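Long-range contacts in necrotic enteritis toxin B (Clostridium perfringens, PDB 4I0N), which forms pores in membranes as a secreted toxin with the alpha-hemolysin fold, and belongs to the leukocidin/hemolysin family: residues 39-44 and 274-279; 89-94 and 237-242; 48-53 and 120-125. All blocks are in the same frame, centred on the assembly; numbering follows the deposited sequence.

Interaction 1: residues 39-44 and 274-279; sequences ATLSGT and FMFKIN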
loop_
_atom_site.group_PDB
_atom_site.type_symbol
_atom_site.label_atom_id
_atom_site.label_comp_id
_atom_site.label_asym_id
_atom_site.label_seq_id
_atom_site.Cartn_x
_atom_site.Cartn_y
_atom_site.Cartn_z
ATOM N N ALA A 39 9.439 -3.158 -3.767
ATOM C CA ALA A 39 8.315 -3.547 -4.624
ATOM C C ALA A 39 8.655 -4.831 -5.333
ATOM O O ALA A 39 9.664 -4.895 -6.078
ATOM C CB ALA A 39 8.018 -2.479 -5.642
ATOM N N THR A 40 7.799 -5.839 -5.128
ATOM C CA THR A 40 7.883 -7.081 -5.885
ATOM C C THR A 40 6.612 -7.194 -6.695
ATOM O O THR A 40 5.513 -7.174 -6.129
ATOM C CB THR A 40 8.008 -8.301 -4.950
ATOM O OG1 THR A 40 9.266 -8.238 -4.259
ATOM C CG2 THR A 40 7.952 -9.623 -5.756
ATOM N N LEU A 41 6.763 -7.298 -8.011
ATOM C CA LEU A 41 5.607 -7.418 -8.910
ATOM C C LEU A 41 5.656 -8.792 -9.563
ATOM O O LEU A 41 6.625 -9.123 -10.267
ATOM C CB LEU A 41 5.610 -6.307 -9.980
ATOM C CG LEU A 41 4.328 -6.209 -10.816
ATOM C CD1 LEU A 41 3.119 -5.821 -9.949
ATOM C CD2 LEU A 41 4.510 -5.197 -11.925
ATOM N N SER A 42 4.632 -9.603 -9.297
ATOM C CA SER A 42 4.571 -10.966 -9.824
ATOM C C SER A 42 3.388 -11.058 -10.752
ATOM O O SER A 42 2.358 -10.410 -10.530
ATOM C CB SER A 42 4.409 -12.007 -8.705
ATOM O OG SER A 42 5.467 -11.850 -7.778
ATOM N N GLY A 43 3.530 -11.880 -11.785
ATOM C CA GLY A 43 2.495 -11.963 -12.813
ATOM C C GLY A 43 2.136 -13.384 -13.163
ATOM O O GLY A 43 2.996 -14.279 -13.157
ATOM N N THR A 44 0.854 -13.587 -13.452
ATOM C CA THR A 44 0.404 -14.809 -14.106
ATOM C C THR A 44 -0.234 -14.398 -15.428
ATOM O O THR A 44 -1.299 -13.777 -15.436
ATOM C CB THR A 44 -0.627 -15.547 -13.249
ATOM O OG1 THR A 44 -0.088 -15.721 -11.932
ATOM C CG2 THR A 44 -0.939 -16.905 -13.874
ATOM N N PHE A 274 8.742 2.699 -8.755
ATOM C CA PHE A 274 9.423 1.570 -9.385
ATOM C C PHE A 274 8.637 1.265 -10.655
ATOM O O PHE A 274 7.436 1.042 -10.586
ATOM C CB PHE A 274 9.460 0.350 -8.426
ATOM C CG PHE A 274 10.129 0.630 -7.106
ATOM C CD1 PHE A 274 11.504 0.509 -6.963
ATOM C CD2 PHE A 274 9.369 1.032 -5.997
ATOM C CE1 PHE A 274 12.121 0.775 -5.736
ATOM C CE2 PHE A 274 9.981 1.302 -4.769
ATOM C CZ PHE A 274 11.354 1.176 -4.640
ATOM N N MET A 275 9.318 1.261 -11.797
ATOM C CA MET A 275 8.690 0.940 -13.073
ATOM C C MET A 275 9.053 -0.496 -13.517
ATOM O O MET A 275 10.211 -0.915 -13.446
ATOM C CB MET A 275 9.114 1.976 -14.140
ATOM C CG MET A 275 8.363 1.853 -15.415
ATOM N N PHE A 276 8.052 -1.230 -13.999
ATOM C CA PHE A 276 8.242 -2.606 -14.460
ATOM C C PHE A 276 7.719 -2.721 -15.879
ATOM O O PHE A 276 6.607 -2.284 -16.177
ATOM C CB PHE A 276 7.473 -3.593 -13.575
ATOM C CG PHE A 276 7.965 -3.646 -12.135
ATOM C CD1 PHE A 276 8.908 -4.597 -11.736
ATOM C CD2 PHE A 276 7.465 -2.744 -11.185
ATOM C CE1 PHE A 276 9.374 -4.656 -10.407
ATOM C CE2 PHE A 276 7.917 -2.785 -9.862
ATOM C CZ PHE A 276 8.859 -3.748 -9.465
ATOM N N LYS A 277 8.530 -3.270 -16.765
ATOM C CA LYS A 277 8.029 -3.633 -18.093
ATOM C C LYS A 277 7.207 -4.917 -17.995
ATOM O O LYS A 277 7.673 -5.927 -17.449
ATOM C CB LYS A 277 9.217 -3.837 -19.047
ATOM C CG LYS A 277 8.820 -4.173 -20.486
ATOM C CD LYS A 277 10.047 -4.257 -21.386
ATOM C CE LYS A 277 9.645 -4.732 -22.807
ATOM N NZ LYS A 277 10.760 -4.581 -23.808
ATOM N N ILE A 278 5.994 -4.887 -18.543
ATOM C CA ILE A 278 5.191 -6.079 -18.704
ATOM C C ILE A 278 5.485 -6.599 -20.106
ATOM O O ILE A 278 5.014 -6.046 -21.102
ATOM C CB ILE A 278 3.686 -5.790 -18.533
ATOM C CG1 ILE A 278 3.425 -5.007 -17.228
ATOM C CG2 ILE A 278 2.868 -7.085 -18.588
ATOM C CD1 ILE A 278 3.911 -5.740 -15.954
ATOM N N ASN A 279 6.287 -7.651 -20.170
ATOM C CA ASN A 279 6.727 -8.197 -21.441
ATOM C C ASN A 279 5.718 -9.270 -21.831
ATOM O O ASN A 279 5.879 -10.434 -21.453
ATOM C CB ASN A 279 8.134 -8.792 -21.292
ATOM C CG ASN A 279 8.765 -9.161 -22.634
ATOM O OD1 ASN A 279 8.072 -9.469 -23.607
ATOM N ND2 ASN A 279 10.077 -9.145 -22.678
#
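The backbone oxygen of Ala39 lies at the edge of the Phe276 ring, near its plane and 3.7 Å from CZ, and it is the polar atom most closely met in an otherwise hydrocarbon contact. CG of Phe276 stands anti to the carbonyl carbon (chi1 -64°), and the ring beyond it points back toward the N-terminal end of its own strand, with CZ foremost. Leu41 covers one face of this ring. Its CB sits over the ring centre, 3.9 Å from the centroid and 2° off the normal, a well-directed CH-pi contact. Farther out on the leucine, CD2 bears on the root of the phenylalanine, 3.8 Å from Phe276 CB. The same methyl also meets the tip of an isoleucine, with Leu41 CD2 4.1 Å from Ile278 CD1. At the other end Ala39 CB touches two aromatic rings, Phe274 CD2 at 3.8 Å and Phe276 CZ at 4.1 Å. Each residue type suits its place: alanine is small enough to sit beside two bulky rings, leucine lays its CB on a ring face and still has a branch for an isoleucine, and every residue in the contact is buried. Alternation along the strands puts Thr40 and Lys277 on the far sides. Thr40 OG1 bonds Thr31 OG1 of strand 21-34. The Phe276 ring also meets that of Tyr287, and its side chain lies about 4 Å from Asp30, a magnesium-binding residue with no magnesium bound to it in this model. The two strands run nearly the same way, at 20° with axes 8.9 Å apart, too far for backbone pairing. Such interleaving of side chains between two faces is the core packing of an aligned beta sandwich, here within the alpha-hemolysin fold.

Interaction 2: residues 89-94 and 237-242; sequences VKSADV and SVIIVE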
loop_
_atom_site.group_PDB
_atom_site.type_symbol
_atom_site.label_atom_id
_atom_site.label_comp_id
_atom_site.label_asym_id
_atom_site.label_seq_id
_atom_site.Cartn_x
_atom_site.Cartn_y
_atom_site.Cartn_z
ATOM N N VAL A 89 -0.836 2.272 -8.520
ATOM C CA VAL A 89 -0.354 1.358 -9.527
ATOM C C VAL A 89 -0.919 1.864 -10.860
ATOM O O VAL A 89 -2.134 1.920 -11.033
ATOM C CB VAL A 89 -0.789 -0.094 -9.226
ATOM C CG1 VAL A 89 -0.296 -1.015 -10.308
ATOM C CG2 VAL A 89 -0.229 -0.570 -7.862
ATOM N N LYS A 90 -0.037 2.250 -11.781
ATOM C CA LYS A 90 -0.451 2.848 -13.041
ATOM C C LYS A 90 -0.081 1.923 -14.176
ATOM O O LYS A 90 0.970 1.312 -14.148
ATOM C CB LYS A 90 0.211 4.213 -13.266
ATOM C CG LYS A 90 -0.257 5.280 -12.276
ATOM C CD LYS A 90 0.530 6.565 -12.497
ATOM C CE LYS A 90 0.104 7.649 -11.522
ATOM N NZ LYS A 90 0.991 8.854 -11.668
ATOM N N SER A 91 -0.982 1.784 -15.142
ATOM C CA SER A 91 -0.688 1.052 -16.365
ATOM C C SER A 91 -0.545 2.063 -17.515
ATOM O O SER A 91 -1.325 3.027 -17.634
ATOM C CB SER A 91 -1.793 0.053 -16.672
ATOM O OG SER A 91 -1.504 -0.663 -17.851
ATOM N N ALA A 92 0.485 1.868 -18.329
ATOM C CA ALA A 92 0.702 2.686 -19.514
ATOM C C ALA A 92 1.170 1.852 -20.691
ATOM O O ALA A 92 1.936 0.906 -20.540
ATOM C CB ALA A 92 1.728 3.788 -19.218
ATOM N N ASP A 93 0.710 2.213 -21.883
ATOM C CA ASP A 93 1.226 1.606 -23.096
ATOM C C ASP A 93 1.045 2.591 -24.248
ATOM O O ASP A 93 0.169 3.451 -24.199
ATOM C CB ASP A 93 0.556 0.257 -23.379
ATOM C CG ASP A 93 -0.898 0.388 -23.784
ATOM O OD1 ASP A 93 -1.746 0.684 -22.908
ATOM O OD2 ASP A 93 -1.197 0.173 -24.985
ATOM N N VAL A 94 1.887 2.469 -25.272
ATOM C CA VAL A 94 2.000 3.527 -26.290
ATOM C C VAL A 94 0.683 3.795 -27.023
ATOM O O VAL A 94 0.351 4.947 -27.328
ATOM C CB VAL A 94 3.144 3.216 -27.303
ATOM C CG1 VAL A 94 2.844 1.948 -28.087
ATOM C CG2 VAL A 94 3.362 4.407 -28.253
ATOM N N SER A 237 3.898 -3.492 -22.220
ATOM C CA SER A 237 3.307 -2.352 -21.570
ATOM C C SER A 237 4.144 -2.092 -20.319
ATOM O O SER A 237 5.135 -2.791 -20.060
ATOM C CB SER A 237 1.823 -2.599 -21.248
ATOM O OG SER A 237 1.648 -3.646 -20.311
ATOM N N VAL A 238 3.772 -1.072 -19.562
ATOM C CA VAL A 238 4.510 -0.753 -18.363
ATOM C C VAL A 238 3.571 -0.634 -17.181
ATOM O O VAL A 238 2.450 -0.178 -17.332
ATOM C CB VAL A 238 5.318 0.554 -18.568
ATOM C CG1 VAL A 238 5.976 1.016 -17.301
ATOM C CG2 VAL A 238 6.382 0.350 -19.674
ATOM N N ILE A 239 4.034 -1.070 -16.007
ATOM C CA ILE A 239 3.345 -0.801 -14.742
ATOM C C ILE A 239 4.285 0.060 -13.893
ATOM O O ILE A 239 5.485 -0.249 -13.755
ATOM C CB ILE A 239 2.986 -2.122 -13.983
ATOM C CG1 ILE A 239 1.824 -2.842 -14.686
ATOM C CG2 ILE A 239 2.726 -1.870 -12.444
ATOM C CD1 ILE A 239 0.451 -2.158 -14.565
ATOM N N ILE A 240 3.740 1.147 -13.344
ATOM C CA ILE A 240 4.475 2.026 -12.446
ATOM C C ILE A 240 3.876 1.887 -11.055
ATOM O O ILE A 240 2.679 2.082 -10.864
ATOM C CB ILE A 240 4.415 3.504 -12.905
ATOM C CG1 ILE A 240 4.862 3.627 -14.377
ATOM C CG2 ILE A 240 5.271 4.395 -11.976
ATOM C CD1 ILE A 240 4.319 4.839 -15.098
ATOM N N VAL A 241 4.708 1.535 -10.085
ATOM C CA VAL A 241 4.273 1.426 -8.684
ATOM C C VAL A 241 4.816 2.667 -7.990
ATOM O O VAL A 241 6.031 2.859 -7.980
ATOM C CB VAL A 241 4.890 0.184 -8.026
ATOM C CG1 VAL A 241 4.514 0.118 -6.524
ATOM C CG2 VAL A 241 4.398 -1.094 -8.721
ATOM N N GLU A 242 3.928 3.514 -7.456
ATOM C CA GLU A 242 4.315 4.757 -6.775
ATOM C C GLU A 242 3.944 4.608 -5.315
ATOM O O GLU A 242 2.804 4.250 -4.993
ATOM C CB GLU A 242 3.613 5.994 -7.342
ATOM C CG GLU A 242 3.744 6.153 -8.845
ATOM C CD GLU A 242 2.938 7.317 -9.378
ATOM O OE1 GLU A 242 2.050 7.866 -8.652
ATOM O OE2 GLU A 242 3.199 7.694 -10.541
HETATM O O HOH W 1 0.696 -2.242 -18.236
#
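Ile239 and its antiparallel partner Ser91 lie on the tightly packed face of this strand pair, together with Val89. The terminal methyl of Ile239 folds back across the pair (chi2 -71°), bringing CD1 within 3.8 Å of Ser91 CB. Its other branch crosses Val89 obliquely, with Ile239 CG2 3.8 Å from Val89 CG1. Serine's small side chain leaves room for the isoleucine, and its OG bonds a water, as does Ser237 OG, each at 2.7 Å. That water donates to Val238 O, so it joins both strands, and Ser237 OG has Trp280 NE1 as a further partner. Four backbone bonds through Lys90, Ala92, Val238 and Ile240 fix the register.

The opposite face, with Lys90, Ala92, Val238 and Ile240, is partly exposed, the looser, solvent side. Lys90 CB and Ile240 CB stay 4.3 Å apart. Extended beyond CG, the lysine sends NZ to Glu242 OE2 in a 2.7 Å salt bridge, meeting OE2 on its syn side, 26° out of the carboxylate plane. This long chain carries the amine from a partly exposed position to the buried Glu242, whose OE1 is held by Asn88 ND2. A magnesium ion lies about 4 Å from the Glu242 side chain.

Strand 76-92 also pairs with strand 165-172 and strand 236-255 with strand 258-279, while Leu58 and Leu60 of strand 53-65 and Leu226 and Leu228 of strand 219-231 pack on the buried face.

Interaction 3: residues 48-53 and 120-125; sequences DPHSDK and YSIGGN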
loop_
_atom_site.group_PDB
_atom_site.type_symbol
_atom_site.label_atom_id
_atom_site.label_comp_id
_atom_site.label_asym_id
_atom_site.label_seq_id
_atom_site.Cartn_x
_atom_site.Cartn_y
_atom_site.Cartn_z
ATOM N N ASP A 48 -5.272 -17.699 -23.486
ATOM C CA ASP A 48 -6.554 -18.384 -23.461
ATOM C C ASP A 48 -7.148 -18.409 -24.874
ATOM O O ASP A 48 -7.519 -17.360 -25.406
ATOM C CB ASP A 48 -7.477 -17.636 -22.481
ATOM C CG ASP A 48 -8.792 -18.354 -22.215
ATOM O OD1 ASP A 48 -9.088 -19.374 -22.864
ATOM O OD2 ASP A 48 -9.544 -17.882 -21.314
ATOM N N PRO A 49 -7.239 -19.609 -25.492
ATOM C CA PRO A 49 -7.867 -19.782 -26.822
ATOM C C PRO A 49 -9.372 -19.517 -26.820
ATOM O O PRO A 49 -9.993 -19.487 -27.891
ATOM C CB PRO A 49 -7.627 -21.269 -27.154
ATOM C CG PRO A 49 -6.727 -21.813 -26.076
ATOM C CD PRO A 49 -6.827 -20.888 -24.896
ATOM N N HIS A 50 -9.943 -19.358 -25.625
ATOM C CA HIS A 50 -11.388 -19.171 -25.439
ATOM C C HIS A 50 -11.757 -17.725 -25.091
ATOM O O HIS A 50 -12.918 -17.413 -24.860
ATOM C CB HIS A 50 -11.872 -20.135 -24.353
ATOM C CG HIS A 50 -11.460 -21.554 -24.609
ATOM N ND1 HIS A 50 -12.050 -22.332 -25.580
ATOM C CD2 HIS A 50 -10.475 -22.313 -24.066
ATOM C CE1 HIS A 50 -11.468 -23.519 -25.609
ATOM N NE2 HIS A 50 -10.506 -23.532 -24.705
ATOM N N SER A 51 -10.759 -16.851 -25.077
ATOM C CA SER A 51 -10.987 -15.420 -24.864
ATOM C C SER A 51 -10.523 -14.610 -26.073
ATOM O O SER A 51 -9.571 -14.990 -26.739
ATOM C CB SER A 51 -10.258 -14.958 -23.608
ATOM O OG SER A 51 -10.387 -13.553 -23.439
ATOM N N ASP A 52 -11.162 -13.476 -26.351
ATOM C CA ASP A 52 -10.685 -12.650 -27.466
ATOM C C ASP A 52 -9.657 -11.572 -27.075
ATOM O O ASP A 52 -9.156 -10.848 -27.939
ATOM C CB ASP A 52 -11.839 -12.087 -28.321
ATOM C CG ASP A 52 -12.874 -11.345 -27.502
ATOM O OD1 ASP A 52 -12.494 -10.680 -26.527
ATOM O OD2 ASP A 52 -14.082 -11.437 -27.843
ATOM N N LYS A 53 -9.313 -11.512 -25.785
ATOM C CA LYS A 53 -8.204 -10.682 -25.310
ATOM C C LYS A 53 -7.175 -11.535 -24.545
ATOM O O LYS A 53 -7.361 -12.758 -24.395
ATOM C CB LYS A 53 -8.722 -9.526 -24.444
ATOM C CG LYS A 53 -9.647 -8.547 -25.202
ATOM C CD LYS A 53 -10.048 -7.335 -24.361
ATOM C CE LYS A 53 -8.989 -6.237 -24.383
ATOM N NZ LYS A 53 -8.824 -5.546 -25.704
ATOM N N TYR A 120 -9.474 -15.537 -12.334
ATOM C CA TYR A 120 -9.647 -15.557 -13.781
ATOM C C TYR A 120 -10.364 -16.839 -14.167
ATOM O O TYR A 120 -9.965 -17.924 -13.756
ATOM C CB TYR A 120 -8.292 -15.464 -14.501
ATOM C CG TYR A 120 -8.429 -15.555 -16.004
ATOM C CD1 TYR A 120 -8.613 -14.406 -16.769
ATOM C CD2 TYR A 120 -8.391 -16.784 -16.662
ATOM C CE1 TYR A 120 -8.761 -14.475 -18.149
ATOM C CE2 TYR A 120 -8.548 -16.867 -18.046
ATOM C CZ TYR A 120 -8.727 -15.703 -18.781
ATOM O OH TYR A 120 -8.870 -15.752 -20.145
ATOM N N SER A 121 -11.418 -16.706 -14.960
ATOM C CA SER A 121 -12.108 -17.863 -15.519
ATOM C C SER A 121 -11.802 -17.999 -16.997
ATOM O O SER A 121 -11.797 -17.005 -17.726
ATOM C CB SER A 121 -13.611 -17.719 -15.349
ATOM O OG SER A 121 -13.944 -17.717 -13.978
ATOM N N ILE A 122 -11.553 -19.231 -17.434
ATOM C CA ILE A 122 -11.310 -19.496 -18.860
ATOM C C ILE A 122 -12.496 -18.918 -19.640
ATOM O O ILE A 122 -13.653 -19.087 -19.243
ATOM C CB ILE A 122 -11.059 -21.008 -19.133
ATOM C CG1 ILE A 122 -9.679 -21.396 -18.570
ATOM C CG2 ILE A 122 -11.133 -21.322 -20.645
ATOM C CD1 ILE A 122 -9.474 -22.879 -18.305
ATOM N N GLY A 123 -12.199 -18.174 -20.700
ATOM C CA GLY A 123 -13.223 -17.419 -21.416
ATOM C C GLY A 123 -13.066 -15.929 -21.183
ATOM O O GLY A 123 -13.571 -15.114 -21.959
ATOM N N GLY A 124 -12.374 -15.574 -20.106
ATOM C CA GLY A 124 -11.984 -14.188 -19.850
ATOM C C GLY A 124 -12.608 -13.464 -18.675
ATOM O O GLY A 124 -12.210 -12.335 -18.365
ATOM N N ASN A 125 -13.576 -14.088 -18.008
ATOM C CA ASN A 125 -14.256 -13.433 -16.886
ATOM C C ASN A 125 -13.327 -13.218 -15.687
ATOM O O ASN A 125 -12.592 -14.123 -15.287
ATOM C CB ASN A 125 -15.519 -14.197 -16.468
ATOM C CG ASN A 125 -16.649 -14.081 -17.487
ATOM O OD1 ASN A 125 -16.650 -13.198 -18.354
ATOM N ND2 ASN A 125 -17.624 -14.981 -17.385
HETATM O O HOH W 2 -7.289 -13.935 -21.492
#
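Asp48, Gly123 and His50 bury the most surface where these two loops meet, and Asp48 carries the polar part. One carboxylate oxygen takes two donors from the other loop. Tyr120 OH gives a short bond of 2.5 Å to Asp48 OD2 on its anti lone pair, while the backbone N of Gly123 reaches the syn lone pair of the same Asp48 OD2 at 2.7 Å. The latter bond is nearly straight, 170° at the hydrogen. With CG anti to its backbone N (chi1 -172°), the aspartate extends toward the opposite loop, its carboxylate plane turned 71° from the tyrosine ring. Two donors on one buried oxygen would favour the ionised carboxylate. The other oxygen serves its own loop: Asp48 OD1 accepts from His50 N at 2.9 Å, from above the carboxylate plane, making an Asx turn that steadies the group.

Gly123 occupies the third position of a type II turn, where positive phi suits glycine, and its CA makes a weak CA-H...O contact to His50 O at 3.5 Å. His50 lies alongside Ile122, with CD2 3.6 Å from Ile122 CG2, an apolar contact beside the hydrogen-bonded centre; that methyl is also 3.6 Å from Asp48 OD1. On another flank a water donates to Tyr120 OH and to Lys53 O, a second link between the loops.

Lys232 NZ also binds Asp48 O and Lys53 O. The first loop turns strand 37-47 into strand 53-65, and Ala23 and Lys21 of strand 21-34 flank it. The second follows strand 113-120, which forms a small sheet with 126-127 and 144-150, consistent with the folded prestem of leukocidin-family monomers; the contact therefore ties that sheet to the end of the six-stranded sheet.

Overall arrangement
Along the chain the six segments come in the order 39-44, 48-53, 89-94, 120-125, 237-242 and 274-279, so interaction 1 spans the others, and the segments of interactions 2 and 3 alternate. Interactions 1 and 2 lie 9 Å apart between centres and share a sheet: strands 236-255 and 258-279 are neighbours, and interaction 1 joins that sheet to the six-stranded one. Interaction 3 is 22 to 23 Å from both, at the end of strand 37-47. Together, sheet pairing, sandwich packing and loop anchoring hold the two sheets together as one body, with the probable prestem fastened at its edge, as expected of a pore-forming toxin before membrane insertion.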